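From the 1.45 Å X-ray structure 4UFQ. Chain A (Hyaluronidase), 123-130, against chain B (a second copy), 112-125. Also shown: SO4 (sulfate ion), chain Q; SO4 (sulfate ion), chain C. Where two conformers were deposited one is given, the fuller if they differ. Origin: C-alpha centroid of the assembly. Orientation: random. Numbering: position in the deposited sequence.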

# COMPACT_ATOMS: atom_id res chain seq x y z
N LEU A 123 -7.02 3.37 -6.32
CA LEU A 123 -6.23 3.86 -5.20
C LEU A 123 -5.05 2.92 -4.94
O LEU A 123 -3.93 3.37 -4.66
CB LEU A 123 -7.11 4.00 -3.96
CG LEU A 123 -8.40 4.79 -4.21
CD1 LEU A 123 -9.14 5.00 -2.87
CD2 LEU A 123 -8.12 6.11 -4.89
N ILE A 124 -5.29 1.62 -5.04
CA ILE A 124 -4.23 0.61 -4.96
C ILE A 124 -4.64 -0.54 -5.87
O ILE A 124 -5.82 -0.89 -5.95
CB ILE A 124 -3.95 0.15 -3.50
CG1 ILE A 124 -2.74 -0.77 -3.46
CG2 ILE A 124 -5.21 -0.48 -2.89
CD1 ILE A 124 -2.21 -1.02 -2.05
N ALA A 125 -3.67 -1.11 -6.58
CA ALA A 125 -3.91 -2.27 -7.42
C ALA A 125 -2.73 -3.21 -7.30
O ALA A 125 -1.61 -2.84 -7.69
CB ALA A 125 -4.09 -1.86 -8.86
N LEU A 126 -2.98 -4.40 -6.77
CA LEU A 126 -1.98 -5.44 -6.61
C LEU A 126 -2.27 -6.52 -7.64
O LEU A 126 -3.28 -7.23 -7.53
CB LEU A 126 -1.95 -6.00 -5.17
CG LEU A 126 -1.92 -4.94 -4.06
CD1 LEU A 126 -1.84 -5.62 -2.72
CD2 LEU A 126 -0.73 -3.96 -4.27
N ARG A 127 -1.40 -6.63 -8.65
CA ARG A 127 -1.64 -7.43 -9.84
C ARG A 127 -0.50 -8.40 -10.09
O ARG A 127 0.38 -8.15 -10.93
CB ARG A 127 -1.89 -6.52 -11.05
CG ARG A 127 -3.22 -5.81 -10.98
CD ARG A 127 -3.44 -4.74 -12.07
NE ARG A 127 -4.85 -4.33 -12.03
CZ ARG A 127 -5.43 -3.44 -12.83
NH1 ARG A 127 -4.72 -2.84 -13.77
NH2 ARG A 127 -6.72 -3.16 -12.68
N ASN A 128 -0.53 -9.51 -9.38
CA ASN A 128 0.53 -10.51 -9.45
C ASN A 128 0.16 -11.65 -10.38
O ASN A 128 0.99 -12.10 -11.19
CB ASN A 128 0.78 -11.04 -8.04
CG ASN A 128 2.08 -11.80 -7.94
OD1 ASN A 128 3.08 -11.40 -8.52
ND2 ASN A 128 2.06 -12.91 -7.22
N ASN A 129 -1.08 -12.12 -10.26
CA ASN A 129 -1.53 -13.30 -11.00
C ASN A 129 -2.25 -12.95 -12.30
O ASN A 129 -3.14 -12.09 -12.33
CB ASN A 129 -2.39 -14.16 -10.08
CG ASN A 129 -1.59 -14.73 -8.94
OD1 ASN A 129 -0.70 -15.56 -9.16
ND2 ASN A 129 -1.84 -14.26 -7.73
N THR A 130 -1.84 -13.61 -13.39
CA THR A 130 -2.33 -13.29 -14.73
C THR A 130 -3.86 -13.31 -14.78
O THR A 130 -4.50 -14.24 -14.26
CB THR A 130 -1.75 -14.25 -15.78
OG1 THR A 130 -0.32 -14.19 -15.73
CG2 THR A 130 -2.22 -13.88 -17.18
N VAL B 112 1.21 -2.23 -8.20
CA VAL B 112 2.22 -3.26 -7.97
C VAL B 112 1.99 -4.41 -8.93
O VAL B 112 0.88 -4.93 -9.01
CB VAL B 112 2.15 -3.81 -6.53
CG1 VAL B 112 3.29 -4.80 -6.27
CG2 VAL B 112 2.19 -2.68 -5.52
N THR B 113 3.03 -4.81 -9.64
CA THR B 113 2.92 -5.97 -10.51
C THR B 113 4.26 -6.70 -10.62
O THR B 113 5.23 -6.31 -9.97
CB THR B 113 2.37 -5.59 -11.91
OG1 THR B 113 1.97 -6.77 -12.63
CG2 THR B 113 3.40 -4.80 -12.71
N ALA B 114 4.30 -7.74 -11.44
CA ALA B 114 5.47 -8.60 -11.58
C ALA B 114 5.50 -9.02 -13.03
O ALA B 114 4.89 -10.01 -13.42
CB ALA B 114 5.35 -9.79 -10.66
N THR B 115 6.22 -8.26 -13.84
CA THR B 115 6.07 -8.31 -15.29
C THR B 115 6.67 -9.54 -15.97
O THR B 115 6.42 -9.75 -17.16
CB THR B 115 6.64 -7.06 -15.97
OG1 THR B 115 8.01 -6.87 -15.56
CG2 THR B 115 5.83 -5.83 -15.61
N ASN B 116 7.45 -10.34 -15.24
CA ASN B 116 8.02 -11.55 -15.84
C ASN B 116 7.27 -12.81 -15.41
O ASN B 116 7.61 -13.92 -15.83
CB ASN B 116 9.50 -11.71 -15.47
CG ASN B 116 10.35 -10.59 -16.00
OD1 ASN B 116 11.07 -9.94 -15.24
ND2 ASN B 116 10.28 -10.36 -17.30
N GLY B 117 6.25 -12.62 -14.58
CA GLY B 117 5.56 -13.73 -13.95
C GLY B 117 5.37 -13.46 -12.47
O GLY B 117 6.08 -12.63 -11.89
N PRO B 118 4.42 -14.15 -11.84
CA PRO B 118 4.05 -13.84 -10.46
C PRO B 118 5.19 -14.08 -9.47
O PRO B 118 5.97 -15.04 -9.60
CB PRO B 118 2.88 -14.78 -10.18
CG PRO B 118 3.05 -15.90 -11.15
CD PRO B 118 3.65 -15.29 -12.38
N THR B 119 5.30 -13.21 -8.47
CA THR B 119 6.22 -13.44 -7.38
C THR B 119 5.62 -14.45 -6.42
O THR B 119 4.39 -14.62 -6.33
CB THR B 119 6.55 -12.17 -6.59
OG1 THR B 119 7.50 -12.49 -5.57
CG2 THR B 119 5.31 -11.56 -5.93
N LYS B 120 6.48 -15.12 -5.66
CA LYS B 120 6.02 -16.02 -4.62
C LYS B 120 5.91 -15.30 -3.27
O LYS B 120 5.36 -15.85 -2.32
CB LYS B 120 6.93 -17.25 -4.55
CG LYS B 120 6.83 -18.11 -5.80
CD LYS B 120 7.88 -19.21 -5.85
CE LYS B 120 7.70 -20.07 -7.10
NZ LYS B 120 7.71 -19.27 -8.36
N GLY B 121 6.41 -14.07 -3.20
CA GLY B 121 6.32 -13.29 -1.97
C GLY B 121 5.03 -12.50 -1.75
O GLY B 121 4.21 -12.36 -2.65
N ASN B 122 4.87 -11.97 -0.54
CA ASN B 122 3.69 -11.18 -0.20
C ASN B 122 3.62 -9.94 -1.07
O ASN B 122 4.65 -9.30 -1.31
CB ASN B 122 3.73 -10.70 1.26
CG ASN B 122 3.74 -11.83 2.25
OD1 ASN B 122 2.98 -12.80 2.11
ND2 ASN B 122 4.61 -11.72 3.25
N LEU B 123 2.44 -9.61 -1.55
CA LEU B 123 2.27 -8.38 -2.32
C LEU B 123 2.26 -7.17 -1.39
O LEU B 123 2.85 -6.12 -1.70
CB LEU B 123 0.97 -8.45 -3.15
CG LEU B 123 0.84 -9.74 -3.97
CD1 LEU B 123 -0.41 -9.64 -4.87
CD2 LEU B 123 2.09 -9.99 -4.79
N ILE B 124 1.61 -7.31 -0.24
CA ILE B 124 1.65 -6.29 0.81
C ILE B 124 1.56 -7.02 2.15
O ILE B 124 0.84 -8.01 2.27
CB ILE B 124 0.53 -5.22 0.64
CG1 ILE B 124 0.71 -4.10 1.66
CG2 ILE B 124 -0.86 -5.87 0.71
CD1 ILE B 124 -0.14 -2.86 1.37
N ALA B 125 2.31 -6.55 3.14
CA ALA B 125 2.26 -7.10 4.48
C ALA B 125 2.36 -5.96 5.47
O ALA B 125 3.40 -5.27 5.52
CB ALA B 125 3.40 -8.07 4.70
S SO4 Q . -7.68 -0.32 -14.65
O1 SO4 Q . -6.94 0.93 -14.42
O2 SO4 Q . -8.80 -0.06 -15.56
O3 SO4 Q . -8.14 -0.91 -13.39
O4 SO4 Q . -6.79 -1.26 -15.32
S SO4 C . 6.40 -14.35 5.16
O1 SO4 C . 7.19 -13.73 4.10
O2 SO4 C . 6.58 -15.81 5.12
O3 SO4 C . 4.98 -14.00 5.06
O4 SO4 C . 6.91 -13.89 6.45
O HOH W 1 2.58 -11.36 -13.14

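When two copies of a chain meet edge to edge, each exposed backbone edge brings donors and acceptors whose burial is costly unless they find partners. This hyaluronidase contact is a worked example. The two strands run parallel, with L126(A) paired to V112(B), and in such an arrangement one residue bonds to the two residues flanking its partner. Here V112(B) offers both its polar backbone atoms: its N donates to A125(A) O at 2.9 Å, and its O accepts from R127(A) N, also at 2.9 Å. Both bonds are nearly straight.

Beyond this point a side chain takes over from the backbone. The carbonyl R127(A) O lies 4.0 Å from A114(B) N, too far for the next rung of the ladder, and receives instead the hydroxyl of T113(B), with OG1 to O at 2.7 Å. The CA of T113(B), 3.4 Å from the same R127(A) O, adds a C-H...O contact. The cost falls on A114(B) N, which is buried by the contact and has no partner anywhere in the model.

N128(A) then does with its amide what a strand does with its backbone. Its OD1 accepts from T119(B) N at 2.9 Å, while its ND2 donates to T119(B) O at 3.0 Å, so one carboxamide satisfies both polar backbone atoms of a single residue. A primary amide can do this because it presents a donor and an acceptor side by side, much as a peptide edge does. Its carbonyl is served too: one water donates to both N128(A) O, at 2.6 Å, and A114(B) O, at 2.7 Å, joining two acceptors that could not bond to each other. A114(B) O also accepts from G117(B) N at 3.2 Å, closing the type I turn that leads the chain towards P118(B).

Apolar groups meet on the face that carries L126(A) and V112(B). L126(A) CD2 meets V112(B) CG2 at 3.4 Å, and its CD1 lies 3.6 Å from I124(B) CG2; L123(B) adds a further contact, its CD1 4.0 Å from L126(A) CB; its CD2 also lies 3.6 Å from the carboxamide carbon N128(A) CG. Such packing needs no directional partners, only close fit.

The side chain of R127(A) leads away from the partner stretch, and its charge is met by the sulfate of chain Q, probably from the crystallisation liquor: R127(A) NH1 donates to O4 of that sulfate at 3.0 Å and R127(A) NH2 to its O3 at 2.8 Å, near the guanidinium plane.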